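PDB 5IL6: polyketide synthase/nonribosomal peptide synthetase hybrid RzxB from Pseudomonas fluorescens, which probably removes water from beta-hydroxyacyl intermediates, as a polyketide synthase dehydratase domain of the trans-AT assembly line that makes rhizoxin. Local coordinates for residues V58-A63 and L126-R131; A63-L68 and R76-S81; L101-S104 and D110-I113; A135-A140 and V238-C243. All blocks are in the same frame, centred on the assembly; numbering follows the deposited sequence.

Contacts 1, 2 and 3 gather round one helix, 53-67, which contacts 1 and 2 share through Ala63. Their centres lie 8 to 10 Å apart, with contact 3 about 8 Å from contact 1. The strands facing the helix are themselves joined: a probable hydrogen bond of 2.9 Å runs from Ile113 N to Ala130 O, tying contact 3 to contact 1. Leu68 CD2 rests 3.7 Å from Tyr111 OH, so the residue just past the helix in contact 2 also meets contact 3. Contact 4 sits about 11 Å from contact 2 between centres, on strand 230-239 beside strand 77-85, and about 20 Å from contact 3. This is probably where the two hotdog halves of the dehydratase adjoin.

Contact 1 (V58-A63 and L126-R131); sequences VMIQAA and LHCQAR
No ring or other flat group stands between Ile60 of the helix and Cys128 and Ala130 of the strand; the contact is aliphatic and sulfur surface only. The one ring on these segments, that of His127, packs edge-to-face with Phe89, and its ND1 is hydrogen-bonded to Gln87 O, so the imidazole is engaged well away from the helix.

A single methyl does the touching. With CG1 anti to the carbonyl carbon (chi1 -64°) and the chain extended beyond it (chi2 172°), Ile60 stretches its longer branch from the helix towards the strand. Its CD1 lies 4.2 Å from Cys128 SG and likewise 4.2 Å from Ala130 CB, reaching two neighbours on the same side of the strand. Gln129, between them in sequence, turns its side chain the other way. Small residues suit the strand here, because the helix comes close (Ile60 CA to Ala130 CA is 8.7 Å) and the isoleucine branch is long enough to bridge the interval from the helix side. Ile80, Ile113 and Ile115 also touch Ile60, making its surroundings strongly apolar and buried.

Cys128 is itself part of a classic beta bulge, in which it and His127 both face Ile115. A long helix lying against a curved antiparallel sheet, its apolar side turned to the strands, is the core of the hotdog fold, here in a polyketide synthase dehydratase.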
loop_
_atom_site.group_PDB
_atom_site.type_symbol
_atom_site.label_atom_id
_atom_site.label_comp_id
_atom_site.label_asym_id
_atom_site.label_seq_id
_atom_site.Cartn_x
_atom_site.Cartn_y
_atom_site.Cartn_z
ATOM N N VAL A 58 -3.537 1.914 -4.130
ATOM C CA VAL A 58 -4.501 3.008 -4.213
ATOM C C VAL A 58 -4.855 3.292 -5.666
ATOM O O VAL A 58 -6.006 3.602 -5.992
ATOM C CB VAL A 58 -3.942 4.259 -3.510
ATOM C CG1 VAL A 58 -4.844 5.466 -3.748
ATOM C CG2 VAL A 58 -3.778 3.996 -2.018
ATOM N N MET A 59 -3.872 3.200 -6.559
ATOM C CA MET A 59 -4.142 3.431 -7.973
ATOM C C MET A 59 -5.110 2.395 -8.523
ATOM O O MET A 59 -5.996 2.722 -9.320
ATOM C CB MET A 59 -2.829 3.420 -8.745
ATOM C CG MET A 59 -2.944 3.799 -10.214
ATOM S SD MET A 59 -1.353 3.787 -11.071
ATOM C CE MET A 59 -0.269 4.443 -9.804
ATOM N N ILE A 60 -4.956 1.136 -8.113
ATOM C CA ILE A 60 -5.890 0.098 -8.537
ATOM C C ILE A 60 -7.282 0.392 -8.002
ATOM O O ILE A 60 -8.281 0.265 -8.721
ATOM C CB ILE A 60 -5.391 -1.286 -8.081
ATOM C CG1 ILE A 60 -4.064 -1.615 -8.771
ATOM C CG2 ILE A 60 -6.434 -2.361 -8.385
ATOM C CD1 ILE A 60 -3.383 -2.866 -8.249
ATOM N N GLN A 61 -7.372 0.793 -6.730
ATOM C CA GLN A 61 -8.667 1.115 -6.142
ATOM C C GLN A 61 -9.328 2.279 -6.873
ATOM O O GLN A 61 -10.531 2.241 -7.157
ATOM C CB GLN A 61 -8.498 1.433 -4.656
ATOM C CG GLN A 61 -8.050 0.237 -3.822
ATOM C CD GLN A 61 -7.593 0.621 -2.428
ATOM O OE1 GLN A 61 -7.256 1.776 -2.165
ATOM N NE2 GLN A 61 -7.582 -0.350 -1.521
ATOM N N ALA A 62 -8.558 3.321 -7.187
ATOM C CA ALA A 62 -9.111 4.457 -7.918
ATOM C C ALA A 62 -9.559 4.046 -9.316
ATOM O O ALA A 62 -10.626 4.458 -9.781
ATOM C CB ALA A 62 -8.079 5.580 -7.997
ATOM N N ALA A 63 -8.750 3.238 -10.005
ATOM C CA ALA A 63 -9.090 2.831 -11.364
ATOM C C ALA A 63 -10.355 1.987 -11.377
ATOM O O ALA A 63 -11.237 2.188 -12.221
ATOM C CB ALA A 63 -7.928 2.058 -11.987
ATOM N N LEU A 126 6.765 -4.173 -16.499
ATOM C CA LEU A 126 5.628 -4.423 -15.623
ATOM C C LEU A 126 6.050 -4.157 -14.183
ATOM O O LEU A 126 7.009 -4.759 -13.688
ATOM C CB LEU A 126 5.126 -5.855 -15.794
ATOM C CG LEU A 126 3.904 -6.258 -14.962
ATOM C CD1 LEU A 126 2.671 -5.486 -15.404
ATOM C CD2 LEU A 126 3.659 -7.755 -15.061
ATOM N N HIS A 127 5.337 -3.256 -13.511
ATOM C CA HIS A 127 5.657 -2.882 -12.139
ATOM C C HIS A 127 4.736 -3.519 -11.114
ATOM O O HIS A 127 5.173 -3.791 -9.991
ATOM C CB HIS A 127 5.599 -1.358 -11.981
ATOM C CG HIS A 127 6.731 -0.639 -12.645
ATOM N ND1 HIS A 127 7.994 -0.574 -12.095
ATOM C CD2 HIS A 127 6.793 0.042 -13.813
ATOM C CE1 HIS A 127 8.784 0.120 -12.895
ATOM N NE2 HIS A 127 8.081 0.504 -13.945
ATOM N N CYS A 128 3.480 -3.767 -11.469
ATOM C CA CYS A 128 2.519 -4.338 -10.539
ATOM C C CYS A 128 1.447 -5.065 -11.333
ATOM O O CYS A 128 1.047 -4.616 -12.410
ATOM C CB CYS A 128 1.887 -3.258 -9.650
ATOM S SG CYS A 128 0.725 -3.895 -8.406
ATOM N N GLN A 129 0.994 -6.190 -10.792
ATOM C CA GLN A 129 -0.009 -7.025 -11.428
ATOM C C GLN A 129 -0.929 -7.564 -10.346
ATOM O O GLN A 129 -0.469 -7.923 -9.260
ATOM C CB GLN A 129 0.653 -8.170 -12.207
ATOM C CG GLN A 129 -0.295 -9.204 -12.790
ATOM C CD GLN A 129 0.424 -10.486 -13.153
ATOM O OE1 GLN A 129 0.544 -10.835 -14.329
ATOM N NE2 GLN A 129 0.913 -11.196 -12.141
ATOM N N ALA A 130 -2.227 -7.595 -10.630
ATOM C CA ALA A 130 -3.189 -8.097 -9.659
ATOM C C ALA A 130 -4.495 -8.404 -10.374
ATOM O O ALA A 130 -4.680 -8.082 -11.550
ATOM C CB ALA A 130 -3.416 -7.091 -8.527
ATOM N N ARG A 131 -5.407 -9.027 -9.633
ATOM C CA ARG A 131 -6.779 -9.232 -10.066
ATOM C C ARG A 131 -7.700 -8.651 -9.005
ATOM O O ARG A 131 -7.334 -8.563 -7.829
ATOM C CB ARG A 131 -7.094 -10.721 -10.303
ATOM C CG ARG A 131 -7.405 -11.499 -9.035
ATOM C CD ARG A 131 -7.641 -12.971 -9.302
ATOM N NE ARG A 131 -8.382 -13.572 -8.193
ATOM C CZ ARG A 131 -7.900 -14.484 -7.352
ATOM N NH1 ARG A 131 -6.661 -14.943 -7.477
ATOM N NH2 ARG A 131 -8.670 -14.954 -6.378
#

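Contact 2 (A63-L68 and R76-S81)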
loop_
_atom_site.group_PDB
_atom_site.type_symbol
_atom_site.label_atom_id
_atom_site.label_comp_id
_atom_site.label_asym_id
_atom_site.label_seq_id
_atom_site.Cartn_x
_atom_site.Cartn_y
_atom_site.Cartn_z
ATOM N N ALA A 63 -8.750 3.238 -10.005
ATOM C CA ALA A 63 -9.090 2.831 -11.364
ATOM C C ALA A 63 -10.355 1.987 -11.377
ATOM O O ALA A 63 -11.237 2.188 -12.221
ATOM C CB ALA A 63 -7.928 2.058 -11.987
ATOM N N LEU A 64 -10.463 1.033 -10.452
ATOM C CA LEU A 64 -11.658 0.200 -10.400
ATOM C C LEU A 64 -12.891 1.033 -10.083
ATOM O O LEU A 64 -13.953 0.841 -10.688
ATOM C CB LEU A 64 -11.488 -0.905 -9.358
ATOM C CG LEU A 64 -11.794 -2.327 -9.830
ATOM C CD1 LEU A 64 -13.131 -2.407 -10.575
ATOM C CD2 LEU A 64 -10.650 -2.823 -10.688
ATOM N N THR A 65 -12.771 1.955 -9.127
ATOM C CA THR A 65 -13.903 2.798 -8.761
ATOM C C THR A 65 -14.381 3.621 -9.951
ATOM O O THR A 65 -15.589 3.792 -10.152
ATOM C CB THR A 65 -13.513 3.708 -7.597
ATOM O OG1 THR A 65 -13.160 2.905 -6.462
ATOM C CG2 THR A 65 -14.663 4.642 -7.224
ATOM N N ASP A 66 -13.448 4.146 -10.748
ATOM C CA ASP A 66 -13.830 4.901 -11.936
ATOM C C ASP A 66 -14.485 3.996 -12.973
ATOM O O ASP A 66 -15.521 4.347 -13.550
ATOM C CB ASP A 66 -12.603 5.593 -12.531
ATOM C CG ASP A 66 -12.963 6.608 -13.597
ATOM O OD1 ASP A 66 -13.422 7.710 -13.234
ATOM O OD2 ASP A 66 -12.791 6.305 -14.796
ATOM N N ALA A 67 -13.901 2.821 -13.214
ATOM C CA ALA A 67 -14.444 1.916 -14.222
ATOM C C ALA A 67 -15.839 1.425 -13.850
ATOM O O ALA A 67 -16.627 1.074 -14.734
ATOM C CB ALA A 67 -13.496 0.733 -14.419
ATOM N N LEU A 68 -16.166 1.396 -12.560
ATOM C CA LEU A 68 -17.480 0.965 -12.099
ATOM C C LEU A 68 -18.516 2.085 -12.097
ATOM O O LEU A 68 -19.625 1.882 -11.589
ATOM C CB LEU A 68 -17.367 0.359 -10.697
ATOM C CG LEU A 68 -16.745 -1.037 -10.649
ATOM C CD1 LEU A 68 -16.325 -1.400 -9.233
ATOM C CD2 LEU A 68 -17.738 -2.065 -11.182
ATOM N N ARG A 76 -20.990 -3.225 -0.753
ATOM C CA ARG A 76 -19.995 -4.207 -1.153
ATOM C C ARG A 76 -18.615 -3.588 -0.967
ATOM O O ARG A 76 -18.470 -2.378 -0.788
ATOM C CB ARG A 76 -20.193 -4.650 -2.610
ATOM C CG ARG A 76 -21.585 -5.156 -2.937
ATOM C CD ARG A 76 -21.631 -5.711 -4.347
ATOM N NE ARG A 76 -21.273 -7.127 -4.363
ATOM C CZ ARG A 76 -21.074 -7.846 -5.463
ATOM N NH1 ARG A 76 -21.169 -7.281 -6.660
ATOM N NH2 ARG A 76 -20.762 -9.131 -5.364
ATOM N N GLY A 77 -17.594 -4.436 -0.999
ATOM C CA GLY A 77 -16.220 -3.998 -0.853
ATOM C C GLY A 77 -15.410 -4.233 -2.111
ATOM O O GLY A 77 -15.698 -5.141 -2.894
ATOM N N LEU A 78 -14.405 -3.385 -2.308
ATOM C CA LEU A 78 -13.456 -3.550 -3.397
ATOM C C LEU A 78 -12.372 -4.521 -2.950
ATOM O O LEU A 78 -11.684 -4.275 -1.951
ATOM C CB LEU A 78 -12.856 -2.196 -3.775
ATOM C CG LEU A 78 -12.514 -1.886 -5.237
ATOM C CD1 LEU A 78 -13.559 -2.405 -6.218
ATOM C CD2 LEU A 78 -12.368 -0.379 -5.388
ATOM N N VAL A 79 -12.223 -5.625 -3.676
ATOM C CA VAL A 79 -11.286 -6.682 -3.316
ATOM C C VAL A 79 -10.212 -6.751 -4.390
ATOM O O VAL A 79 -10.519 -6.896 -5.580
ATOM C CB VAL A 79 -11.986 -8.041 -3.157
ATOM C CG1 VAL A 79 -10.974 -9.121 -2.778
ATOM C CG2 VAL A 79 -13.098 -7.955 -2.114
ATOM N N ILE A 80 -8.958 -6.633 -3.970
ATOM C CA ILE A 80 -7.800 -6.843 -4.828
ATOM C C ILE A 80 -7.116 -8.115 -4.351
ATOM O O ILE A 80 -6.886 -8.286 -3.149
ATOM C CB ILE A 80 -6.844 -5.638 -4.788
ATOM C CG1 ILE A 80 -7.565 -4.379 -5.284
ATOM C CG2 ILE A 80 -5.594 -5.913 -5.620
ATOM C CD1 ILE A 80 -6.812 -3.089 -5.011
ATOM N N SER A 81 -6.812 -9.014 -5.284
ATOM C CA SER A 81 -6.332 -10.345 -4.948
ATOM C C SER A 81 -5.093 -10.690 -5.759
ATOM O O SER A 81 -4.939 -10.260 -6.907
ATOM C CB SER A 81 -7.414 -11.402 -5.200
ATOM O OG SER A 81 -8.554 -11.173 -4.391
#
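Leu78 meets Leu64, Thr65 and Leu68 where the last turn of the hotdog helix 53-67 and the residue just after it pack on strand 77-85, the next strand of the chain.

The apolar contacts centre on the two methyls of Leu78. CD1 lies 4.0 Å from Leu64 CG, the two side chains crossing at a slant, and the same methyl comes 4.2 Å from Leu68 CD1. Both Leu64 (chi1 -129°) and Leu78 (chi1 -145°) have first torsions well off the usual staggered values, which suggests that each is shaped by its neighbours. Branched leucine suits this strand position because its two methyls can serve different partners: CD1 meets both leucines, while CD2 meets Thr65 and also the CB of Leu64. With an alanine at this strand position, both methyls are gone, and Leu64 and Leu68 would probably face a gap.

The polar side is small. Thr65 OG1 is hydrogen-bonded to Gln61 O, one turn earlier, which lets a hydroxyl sit against hydrocarbon with its polarity met inside the helix. The helix backbone is held by Leu68 N to Leu64 O at 3.0 Å, and Leu68 is the first residue to leave helical geometry. OG1, anti to the carbonyl carbon of Thr65 (chi1 -61°), lies 3.5 Å from Leu78 CD2.

Contact 3 (L101-S104 and D110-I113); sequences LELS and DYRI
Ser104 and Arg112 exchange two backbone hydrogen bonds, the mark of an antiparallel hydrogen-bonded pair. Ser104 N gives to Arg112 O at 3.0 Å, nearly straight and in the carbonyl plane. Arg112 N returns the bond to Ser104 O at 2.9 Å, coming in tilted 35° from the carbonyl plane of Ser104. A water donates to Arg112 O at 3.1 Å and is also hydrogen-bonded to Ser104 OG, giving that carbonyl oxygen a second partner.

Arg112 bends at chi2 (-66°) and folds back along its own strand to Asp110, gripping the carboxylate side-on. NE meets OD1 of Asp110 at 3.2 Å in the guanidinium plane, and NH2 forms a salt bridge to Asp110 OD2 at 3.0 Å. The side chain is poorly ordered, so this grip may be mobile in the crystal.

These strands, 98-105 and 110-118, make a beta hairpin of the hotdog sheet, their short segments running at 159° to each other. Serine and arginine suit its exposed face, whereas leucine and isoleucine suit the other, which turns to helix 53-67.

On that inner face Leu103 and Ile113 form the non-hydrogen-bonded pair. Between the backbones, Ile113 CA makes a CA-H...O contact with Glu102 O at 3.2 Å. Leu101 CG lies 3.7 Å from Ile113 CG2, the two side chains slanting across each other. Leu103 runs beside Tyr111, pointing the same way, with its CD2 4.2 Å from Tyr111 CD1; Ser104 O lies at the edge of that ring, near its plane. Leu64 and Ala67 of helix 53-67 pack on Leu103.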
loop_
_atom_site.group_PDB
_atom_site.type_symbol
_atom_site.label_atom_id
_atom_site.label_comp_id
_atom_site.label_asym_id
_atom_site.label_seq_id
_atom_site.Cartn_x
_atom_site.Cartn_y
_atom_site.Cartn_z
ATOM N N LEU A 101 -1.866 2.155 -16.269
ATOM C CA LEU A 101 -2.636 1.088 -15.636
ATOM C C LEU A 101 -3.631 0.551 -16.652
ATOM O O LEU A 101 -4.460 1.307 -17.170
ATOM C CB LEU A 101 -3.366 1.583 -14.384
ATOM C CG LEU A 101 -4.107 0.520 -13.557
ATOM C CD1 LEU A 101 -4.177 0.951 -12.101
ATOM C CD2 LEU A 101 -5.517 0.246 -14.078
ATOM N N GLU A 102 -3.545 -0.746 -16.936
ATOM C CA GLU A 102 -4.460 -1.413 -17.854
ATOM C C GLU A 102 -5.456 -2.249 -17.065
ATOM O O GLU A 102 -5.068 -2.992 -16.159
ATOM C CB GLU A 102 -3.702 -2.298 -18.844
ATOM C CG GLU A 102 -3.203 -1.559 -20.070
ATOM C CD GLU A 102 -2.383 -2.444 -20.995
ATOM O OE1 GLU A 102 -2.430 -3.681 -20.840
ATOM O OE2 GLU A 102 -1.693 -1.899 -21.881
ATOM N N LEU A 103 -6.734 -2.122 -17.416
ATOM C CA LEU A 103 -7.819 -2.809 -16.726
ATOM C C LEU A 103 -8.627 -3.595 -17.747
ATOM O O LEU A 103 -9.131 -3.020 -18.718
ATOM C CB LEU A 103 -8.710 -1.806 -15.990
ATOM C CG LEU A 103 -9.590 -2.312 -14.844
ATOM C CD1 LEU A 103 -10.178 -1.118 -14.111
ATOM C CD2 LEU A 103 -10.699 -3.232 -15.329
ATOM N N SER A 104 -8.761 -4.898 -17.522
ATOM C CA SER A 104 -9.551 -5.761 -18.386
ATOM C C SER A 104 -10.493 -6.595 -17.529
ATOM O O SER A 104 -10.355 -6.675 -16.306
ATOM C CB SER A 104 -8.660 -6.669 -19.242
ATOM O OG SER A 104 -7.846 -7.499 -18.431
ATOM N N ASP A 110 -14.741 -10.304 -13.004
ATOM C CA ASP A 110 -13.372 -10.770 -12.784
ATOM C C ASP A 110 -12.434 -9.823 -13.527
ATOM O O ASP A 110 -12.283 -9.913 -14.748
ATOM C CB ASP A 110 -13.214 -12.213 -13.253
ATOM C CG ASP A 110 -11.768 -12.668 -13.276
ATOM O OD1 ASP A 110 -10.948 -12.105 -12.521
ATOM O OD2 ASP A 110 -11.455 -13.599 -14.050
ATOM N N TYR A 111 -11.797 -8.922 -12.784
ATOM C CA TYR A 111 -10.966 -7.873 -13.358
ATOM C C TYR A 111 -9.485 -8.207 -13.222
ATOM O O TYR A 111 -9.055 -8.796 -12.225
ATOM C CB TYR A 111 -11.260 -6.534 -12.682
ATOM C CG TYR A 111 -12.741 -6.248 -12.566
ATOM C CD1 TYR A 111 -13.487 -5.883 -13.682
ATOM C CD2 TYR A 111 -13.398 -6.363 -11.346
ATOM C CE1 TYR A 111 -14.842 -5.629 -13.583
ATOM C CE2 TYR A 111 -14.753 -6.112 -11.236
ATOM C CZ TYR A 111 -15.472 -5.747 -12.358
ATOM O OH TYR A 111 -16.823 -5.498 -12.252
ATOM N N ARG A 112 -8.712 -7.821 -14.235
ATOM C CA ARG A 112 -7.267 -8.010 -14.267
ATOM C C ARG A 112 -6.602 -6.656 -14.463
ATOM O O ARG A 112 -7.029 -5.871 -15.315
ATOM C CB ARG A 112 -6.866 -8.973 -15.391
ATOM C CG ARG A 112 -7.585 -10.306 -15.328
ATOM C CD ARG A 112 -7.192 -11.093 -14.086
ATOM N NE ARG A 112 -8.021 -12.283 -13.916
ATOM C CZ ARG A 112 -7.713 -13.504 -14.346
ATOM N NH1 ARG A 112 -6.568 -13.736 -14.977
ATOM N NH2 ARG A 112 -8.556 -14.504 -14.129
ATOM N N ILE A 113 -5.559 -6.390 -13.679
ATOM C CA ILE A 113 -4.866 -5.108 -13.710
ATOM C C ILE A 113 -3.377 -5.328 -13.938
ATOM O O ILE A 113 -2.776 -6.247 -13.370
ATOM C CB ILE A 113 -5.087 -4.312 -12.408
ATOM C CG1 ILE A 113 -6.577 -4.046 -12.203
ATOM C CG2 ILE A 113 -4.297 -3.006 -12.444
ATOM C CD1 ILE A 113 -7.246 -5.045 -11.285
HETATM O O HOH W 1 -5.147 -6.043 -17.740
#

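Contact 4 (A135-A140 and V238-C243)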
loop_
_atom_site.group_PDB
_atom_site.type_symbol
_atom_site.label_atom_id
_atom_site.label_comp_id
_atom_site.label_asym_id
_atom_site.label_seq_id
_atom_site.Cartn_x
_atom_site.Cartn_y
_atom_site.Cartn_z
ATOM N N ALA A 135 -17.212 -7.689 -3.623
ATOM C CA ALA A 135 -17.826 -8.720 -2.800
ATOM C C ALA A 135 -18.465 -8.112 -1.561
ATOM O O ALA A 135 -18.060 -7.045 -1.093
ATOM C CB ALA A 135 -16.795 -9.767 -2.369
ATOM N N GLU A 136 -19.478 -8.804 -1.041
ATOM C CA GLU A 136 -19.901 -8.571 0.333
ATOM C C GLU A 136 -18.821 -9.134 1.250
ATOM O O GLU A 136 -18.446 -10.304 1.120
ATOM C CB GLU A 136 -21.239 -9.260 0.614
ATOM C CG GLU A 136 -22.359 -8.975 -0.374
ATOM C CD GLU A 136 -23.529 -9.931 -0.203
ATOM O OE1 GLU A 136 -23.519 -11.008 -0.842
ATOM O OE2 GLU A 136 -24.449 -9.621 0.587
ATOM N N VAL A 137 -18.310 -8.318 2.175
ATOM C CA VAL A 137 -17.234 -8.775 3.045
ATOM C C VAL A 137 -17.549 -8.475 4.504
ATOM O O VAL A 137 -18.300 -7.555 4.840
ATOM C CB VAL A 137 -15.869 -8.174 2.641
ATOM C CG1 VAL A 137 -14.757 -8.719 3.537
ATOM C CG2 VAL A 137 -15.575 -8.498 1.184
ATOM N N GLN A 138 -16.954 -9.294 5.367
ATOM C CA GLN A 138 -17.148 -9.259 6.807
ATOM C C GLN A 138 -15.956 -8.604 7.495
ATOM O O GLN A 138 -14.802 -8.835 7.118
ATOM C CB GLN A 138 -17.356 -10.679 7.321
ATOM C CG GLN A 138 -18.357 -10.787 8.438
ATOM C CD GLN A 138 -18.679 -12.229 8.761
ATOM O OE1 GLN A 138 -19.738 -12.737 8.392
ATOM N NE2 GLN A 138 -17.761 -12.900 9.442
ATOM N N ALA A 139 -16.246 -7.780 8.496
ATOM C CA ALA A 139 -15.216 -7.047 9.219
ATOM C C ALA A 139 -14.285 -7.956 10.008
ATOM O O ALA A 139 -14.699 -8.984 10.551
ATOM C CB ALA A 139 -15.860 -6.068 10.199
ATOM N N ALA A 140 -13.015 -7.566 10.061
ATOM C CA ALA A 140 -12.114 -8.081 11.074
ATOM C C ALA A 140 -12.438 -7.371 12.382
ATOM O O ALA A 140 -13.031 -6.290 12.393
ATOM C CB ALA A 140 -10.649 -7.844 10.697
ATOM N N VAL A 238 -8.738 -5.717 0.973
ATOM C CA VAL A 238 -10.179 -5.488 0.982
ATOM C C VAL A 238 -10.433 -4.090 1.518
ATOM O O VAL A 238 -9.985 -3.747 2.619
ATOM C CB VAL A 238 -10.919 -6.542 1.816
ATOM C CG1 VAL A 238 -12.406 -6.231 1.855
ATOM C CG2 VAL A 238 -10.677 -7.935 1.249
ATOM N N LEU A 239 -11.141 -3.280 0.735
ATOM C CA LEU A 239 -11.521 -1.931 1.135
ATOM C C LEU A 239 -13.001 -1.944 1.504
ATOM O O LEU A 239 -13.869 -2.011 0.627
ATOM C CB LEU A 239 -11.234 -0.935 0.014
ATOM C CG LEU A 239 -11.535 0.534 0.317
ATOM C CD1 LEU A 239 -10.656 1.051 1.448
ATOM C CD2 LEU A 239 -11.347 1.377 -0.935
ATOM N N LEU A 240 -13.283 -1.886 2.805
ATOM C CA LEU A 240 -14.644 -1.954 3.326
ATOM C C LEU A 240 -15.334 -0.598 3.382
ATOM O O LEU A 240 -16.543 -0.512 3.145
ATOM C CB LEU A 240 -14.628 -2.589 4.716
ATOM C CG LEU A 240 -14.397 -4.095 4.663
ATOM C CD1 LEU A 240 -13.720 -4.624 5.909
ATOM C CD2 LEU A 240 -15.759 -4.742 4.488
ATOM N N ALA A 241 -14.596 0.458 3.700
ATOM C CA ALA A 241 -15.198 1.770 3.880
ATOM C C ALA A 241 -14.104 2.817 3.764
ATOM O O ALA A 241 -12.911 2.507 3.811
ATOM C CB ALA A 241 -15.915 1.871 5.230
ATOM N N ASP A 242 -14.528 4.068 3.603
ATOM C CA ASP A 242 -13.579 5.170 3.572
ATOM C C ASP A 242 -12.795 5.218 4.877
ATOM O O ASP A 242 -13.353 5.037 5.963
ATOM C CB ASP A 242 -14.308 6.492 3.337
ATOM C CG ASP A 242 -14.955 6.564 1.968
ATOM O OD1 ASP A 242 -14.538 5.801 1.071
ATOM O OD2 ASP A 242 -15.878 7.385 1.788
ATOM N N CYS A 243 -11.498 5.461 4.763
ATOM C CA CYS A 243 -10.619 5.463 5.924
ATOM C C CYS A 243 -10.381 6.885 6.403
ATOM O O CYS A 243 -10.015 7.744 5.592
ATOM C CB CYS A 243 -9.288 4.801 5.582
ATOM S SG CYS A 243 -9.447 3.077 5.057
#
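Val137 lies against Val238 and Leu240, and its side chain can be followed outward atom by atom. CB, the branch point, already has a neighbour in each: Leu240 CD2 at 3.9 Å and Val238 CG1 at 4.0 Å. Beyond it the two methyls part. CG1, anti to the backbone N of Val137 (chi1 -178°), comes to 3.8 Å from Val238 CG1, and CG2 reaches that same methyl at 4.0 Å. One methyl of Val238 is therefore set against both methyls of Val137, the two valines crossing at an angle.

Leu240 works differently, by length. Its CD2 also rests 3.8 Å from the backbone oxygen Val137 O, and CD1 comes to 4.4 Å from Ala139 CA, so the forked tip spans two residues of the passing chain. A small alanine suits that spot, letting the main chain come near the leucine. Cys274 of strand 274-284 touches both Leu240 and Ala139.

Apolar side chains thus pin an irregular chain to the end of strand 230-239 and the residue that follows it. Segment 135-140 follows strand 124-135 and leads towards strand 150-152, as expected of the linker that joins the two halves of a double-hotdog dehydratase.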